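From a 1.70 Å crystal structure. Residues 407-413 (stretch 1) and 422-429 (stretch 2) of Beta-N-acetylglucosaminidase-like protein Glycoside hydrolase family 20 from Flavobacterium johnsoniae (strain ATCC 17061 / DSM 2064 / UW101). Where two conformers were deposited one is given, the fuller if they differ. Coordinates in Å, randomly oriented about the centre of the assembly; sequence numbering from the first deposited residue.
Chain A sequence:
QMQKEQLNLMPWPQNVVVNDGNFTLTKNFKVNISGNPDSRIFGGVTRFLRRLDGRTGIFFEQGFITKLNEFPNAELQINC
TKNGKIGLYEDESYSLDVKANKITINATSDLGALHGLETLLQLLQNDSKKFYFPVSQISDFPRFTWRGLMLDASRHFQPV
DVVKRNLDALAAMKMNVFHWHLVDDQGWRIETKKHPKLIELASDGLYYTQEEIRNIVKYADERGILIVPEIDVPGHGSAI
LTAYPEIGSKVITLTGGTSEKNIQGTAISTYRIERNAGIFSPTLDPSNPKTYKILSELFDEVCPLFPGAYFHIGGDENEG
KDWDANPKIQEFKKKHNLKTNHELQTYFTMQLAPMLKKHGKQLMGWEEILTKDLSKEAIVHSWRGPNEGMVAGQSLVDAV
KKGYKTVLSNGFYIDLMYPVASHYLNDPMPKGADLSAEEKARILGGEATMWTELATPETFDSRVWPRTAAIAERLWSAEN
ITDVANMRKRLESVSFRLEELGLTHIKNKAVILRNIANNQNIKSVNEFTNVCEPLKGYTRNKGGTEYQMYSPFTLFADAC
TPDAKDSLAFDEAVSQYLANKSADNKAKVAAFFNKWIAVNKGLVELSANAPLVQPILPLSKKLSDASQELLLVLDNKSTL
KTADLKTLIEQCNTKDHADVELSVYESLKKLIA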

# COMPACT_ATOMS: atom_id res chain seq x y z
N VAL A 407 3.91 -29.60 -13.53
CA VAL A 407 3.04 -28.58 -12.97
C VAL A 407 2.37 -27.88 -14.13
O VAL A 407 3.04 -27.55 -15.11
CB VAL A 407 3.90 -27.51 -12.17
CG1 VAL A 407 3.04 -26.34 -11.70
CG2 VAL A 407 4.55 -28.15 -10.96
N LEU A 408 1.05 -27.67 -14.03
CA LEU A 408 0.27 -27.04 -15.07
C LEU A 408 0.15 -25.53 -14.79
O LEU A 408 -0.37 -25.09 -13.76
CB LEU A 408 -1.09 -27.64 -15.18
CG LEU A 408 -1.86 -27.13 -16.38
CD1 LEU A 408 -1.21 -27.44 -17.72
CD2 LEU A 408 -3.35 -27.48 -16.45
N SER A 409 0.65 -24.72 -15.72
CA SER A 409 0.29 -23.28 -15.80
C SER A 409 -0.55 -22.88 -17.02
O SER A 409 -1.26 -21.85 -16.93
CB SER A 409 1.51 -22.33 -15.64
OG SER A 409 1.93 -22.39 -14.29
N ASN A 410 -0.50 -23.64 -18.10
CA ASN A 410 -1.39 -23.37 -19.22
C ASN A 410 -2.85 -23.30 -18.72
O ASN A 410 -3.25 -24.18 -17.92
CB ASN A 410 -1.35 -24.52 -20.25
CG ASN A 410 -2.17 -24.19 -21.49
OD1 ASN A 410 -3.31 -24.69 -21.67
ND2 ASN A 410 -1.68 -23.18 -22.22
N GLY A 411 -3.58 -22.27 -19.14
CA GLY A 411 -4.97 -22.03 -18.72
C GLY A 411 -5.12 -21.28 -17.41
O GLY A 411 -6.24 -21.01 -16.97
N PHE A 412 -3.97 -20.93 -16.77
CA PHE A 412 -3.93 -20.11 -15.56
C PHE A 412 -3.06 -18.82 -15.81
O PHE A 412 -2.47 -18.26 -14.87
CB PHE A 412 -3.32 -20.88 -14.39
CG PHE A 412 -4.07 -22.13 -13.95
CD1 PHE A 412 -5.43 -22.14 -13.74
CD2 PHE A 412 -3.37 -23.29 -13.64
CE1 PHE A 412 -6.06 -23.26 -13.19
CE2 PHE A 412 -4.01 -24.41 -13.17
CZ PHE A 412 -5.37 -24.41 -12.93
N TYR A 413 -3.15 -18.33 -17.04
CA TYR A 413 -2.42 -17.11 -17.46
C TYR A 413 -3.27 -15.89 -17.13
O TYR A 413 -3.83 -15.24 -18.02
CB TYR A 413 -2.00 -17.19 -18.92
CG TYR A 413 -0.66 -17.89 -19.07
CD1 TYR A 413 -0.46 -19.17 -18.57
CD2 TYR A 413 0.43 -17.24 -19.65
CE1 TYR A 413 0.79 -19.77 -18.64
CE2 TYR A 413 1.67 -17.89 -19.79
CZ TYR A 413 1.84 -19.09 -19.19
OH TYR A 413 3.10 -19.65 -19.20
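Stretch 2 422-429: SHYLNDPM

Stretch 2 runs back along stretch 1 in the opposite sense: its start lies by the end of stretch 1, with the CA atoms of His423 and Phe412 5.4 Å apart, and its end returns to the strand, where the CA atoms of Pro428 and Leu408 are 5.7 Å apart. Stretch 1 leaves that strand after Leu408 and folds into a type II beta turn from Ser409 to Phe412, closed by Phe412 N to Ser409 O at 2.9 Å. The turn leaves the carbonyls of Asn410 and Gly411 available, and stretch 2 answers each with a side-chain donor.

Ser422 opens the stretch in the last part of a helix and contributes little to the contact. His423 follows, still helical, and does far more. Its CA-to-CB bond points sideways, but chi1 in the m well brings the ring end nearer, so that ND1 donates to Gly411 O at 2.8 Å and a nearly straight 167°, with the acceptor at the ring edge. The other ring nitrogen is used as well: His423 NE2 lies 2.8 Å from water 2, which donates to Tyr413 O, also at 2.8 Å.

Tyr424 and Leu425 point away and make no contact. Here the helix gives way to loop, and Asn426 N bonds back to His423 O at 3.2 Å. That same His423 O meets the edge of the Phe412 ring, 3.4 Å from CE1.

Asn426, at phi/psi -79/122, points toward stretch 1 and has the largest covered area of any residue here. Its ND2 donates to Asn410 O at 2.8 Å and also lies over one face of the Phe412 ring, 3.4 Å from CZ. Water 1 lies 2.8 Å from Asn426 OD1 and 2.9 Å from Asn410 OD1, bridging the two side chains. The amide also needs room at the turn: an ideal CB on Gly411 would come 2.2 Å from Asn426 OD1, a clash, and the positive phi of 85° favours glycine independently.

The CA-to-CB bond of Asp427 points away; its OD1 accepts from Met429 N at 2.8 Å, while its carbonyl O approaches Leu408 CD2 at 3.8 Å. Pro428 then supplies the apolar end of the contact, its CA 3.7 Å from Leu408 CD2 and its CB 4.2 Å from Leu408 CB. Met429 points away, beyond the contact. The rule is compact: side-chain donors for the turn carbonyls, glycine where space is tight, and a proline packed on the last strand leucine.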

# COMPACT_ATOMS: atom_id res chain seq x y z
N SER A 422 -12.80 -19.30 -17.26
CA SER A 422 -11.79 -20.02 -18.04
C SER A 422 -10.69 -20.57 -17.12
O SER A 422 -10.20 -21.68 -17.37
CB SER A 422 -11.16 -19.14 -19.11
OG SER A 422 -10.36 -18.17 -18.49
N HIS A 423 -10.32 -19.85 -16.07
CA HIS A 423 -9.35 -20.34 -15.13
C HIS A 423 -9.92 -21.39 -14.12
O HIS A 423 -9.26 -22.37 -13.81
CB HIS A 423 -8.71 -19.13 -14.38
CG HIS A 423 -8.10 -18.17 -15.30
ND1 HIS A 423 -7.13 -18.52 -16.21
CD2 HIS A 423 -8.24 -16.82 -15.39
CE1 HIS A 423 -6.77 -17.44 -16.88
NE2 HIS A 423 -7.43 -16.41 -16.41
N TYR A 424 -11.17 -21.15 -13.67
CA TYR A 424 -11.78 -22.02 -12.66
C TYR A 424 -12.00 -23.40 -13.17
O TYR A 424 -11.85 -24.35 -12.42
CB TYR A 424 -13.11 -21.41 -12.24
CG TYR A 424 -13.79 -22.11 -11.08
CD1 TYR A 424 -13.13 -22.31 -9.90
CD2 TYR A 424 -15.07 -22.62 -11.24
CE1 TYR A 424 -13.77 -22.91 -8.84
CE2 TYR A 424 -15.74 -23.25 -10.22
CZ TYR A 424 -15.10 -23.41 -9.03
OH TYR A 424 -15.72 -24.02 -8.00
N LEU A 425 -12.29 -23.52 -14.46
CA LEU A 425 -12.62 -24.86 -15.06
C LEU A 425 -11.42 -25.50 -15.66
O LEU A 425 -11.46 -26.65 -16.06
CB LEU A 425 -13.72 -24.68 -16.05
CG LEU A 425 -15.01 -24.17 -15.37
CD1 LEU A 425 -16.08 -23.95 -16.42
CD2 LEU A 425 -15.49 -25.02 -14.16
N ASN A 426 -10.26 -24.83 -15.61
CA ASN A 426 -9.06 -25.43 -16.12
C ASN A 426 -8.50 -26.44 -15.12
O ASN A 426 -8.16 -26.10 -14.02
CB ASN A 426 -8.02 -24.31 -16.28
CG ASN A 426 -6.74 -24.74 -16.97
OD1 ASN A 426 -6.77 -25.18 -18.12
ND2 ASN A 426 -5.56 -24.50 -16.31
N ASP A 427 -8.32 -27.69 -15.48
CA ASP A 427 -7.97 -28.71 -14.45
C ASP A 427 -6.63 -29.33 -14.76
O ASP A 427 -6.39 -29.75 -15.93
CB ASP A 427 -9.07 -29.76 -14.47
CG ASP A 427 -9.04 -30.67 -13.26
OD1 ASP A 427 -8.09 -31.40 -13.07
OD2 ASP A 427 -9.93 -30.57 -12.46
N PRO A 428 -5.74 -29.41 -13.80
CA PRO A 428 -4.45 -30.03 -14.08
C PRO A 428 -4.56 -31.51 -14.52
O PRO A 428 -3.61 -32.04 -15.15
CB PRO A 428 -3.72 -29.91 -12.76
CG PRO A 428 -4.40 -28.75 -12.05
CD PRO A 428 -5.83 -28.89 -12.42
N MET A 429 -5.66 -32.17 -14.16
CA MET A 429 -5.92 -33.56 -14.59
C MET A 429 -6.57 -33.61 -15.94
O MET A 429 -7.70 -33.12 -16.16
CB MET A 429 -6.80 -34.33 -13.61
CG MET A 429 -6.95 -35.82 -13.92
SD MET A 429 -5.48 -36.76 -13.49
CE MET A 429 -5.50 -36.43 -11.68
O HOH W 1 -4.83 -26.39 -19.80
O HOH W 2 -6.39 -14.23 -17.74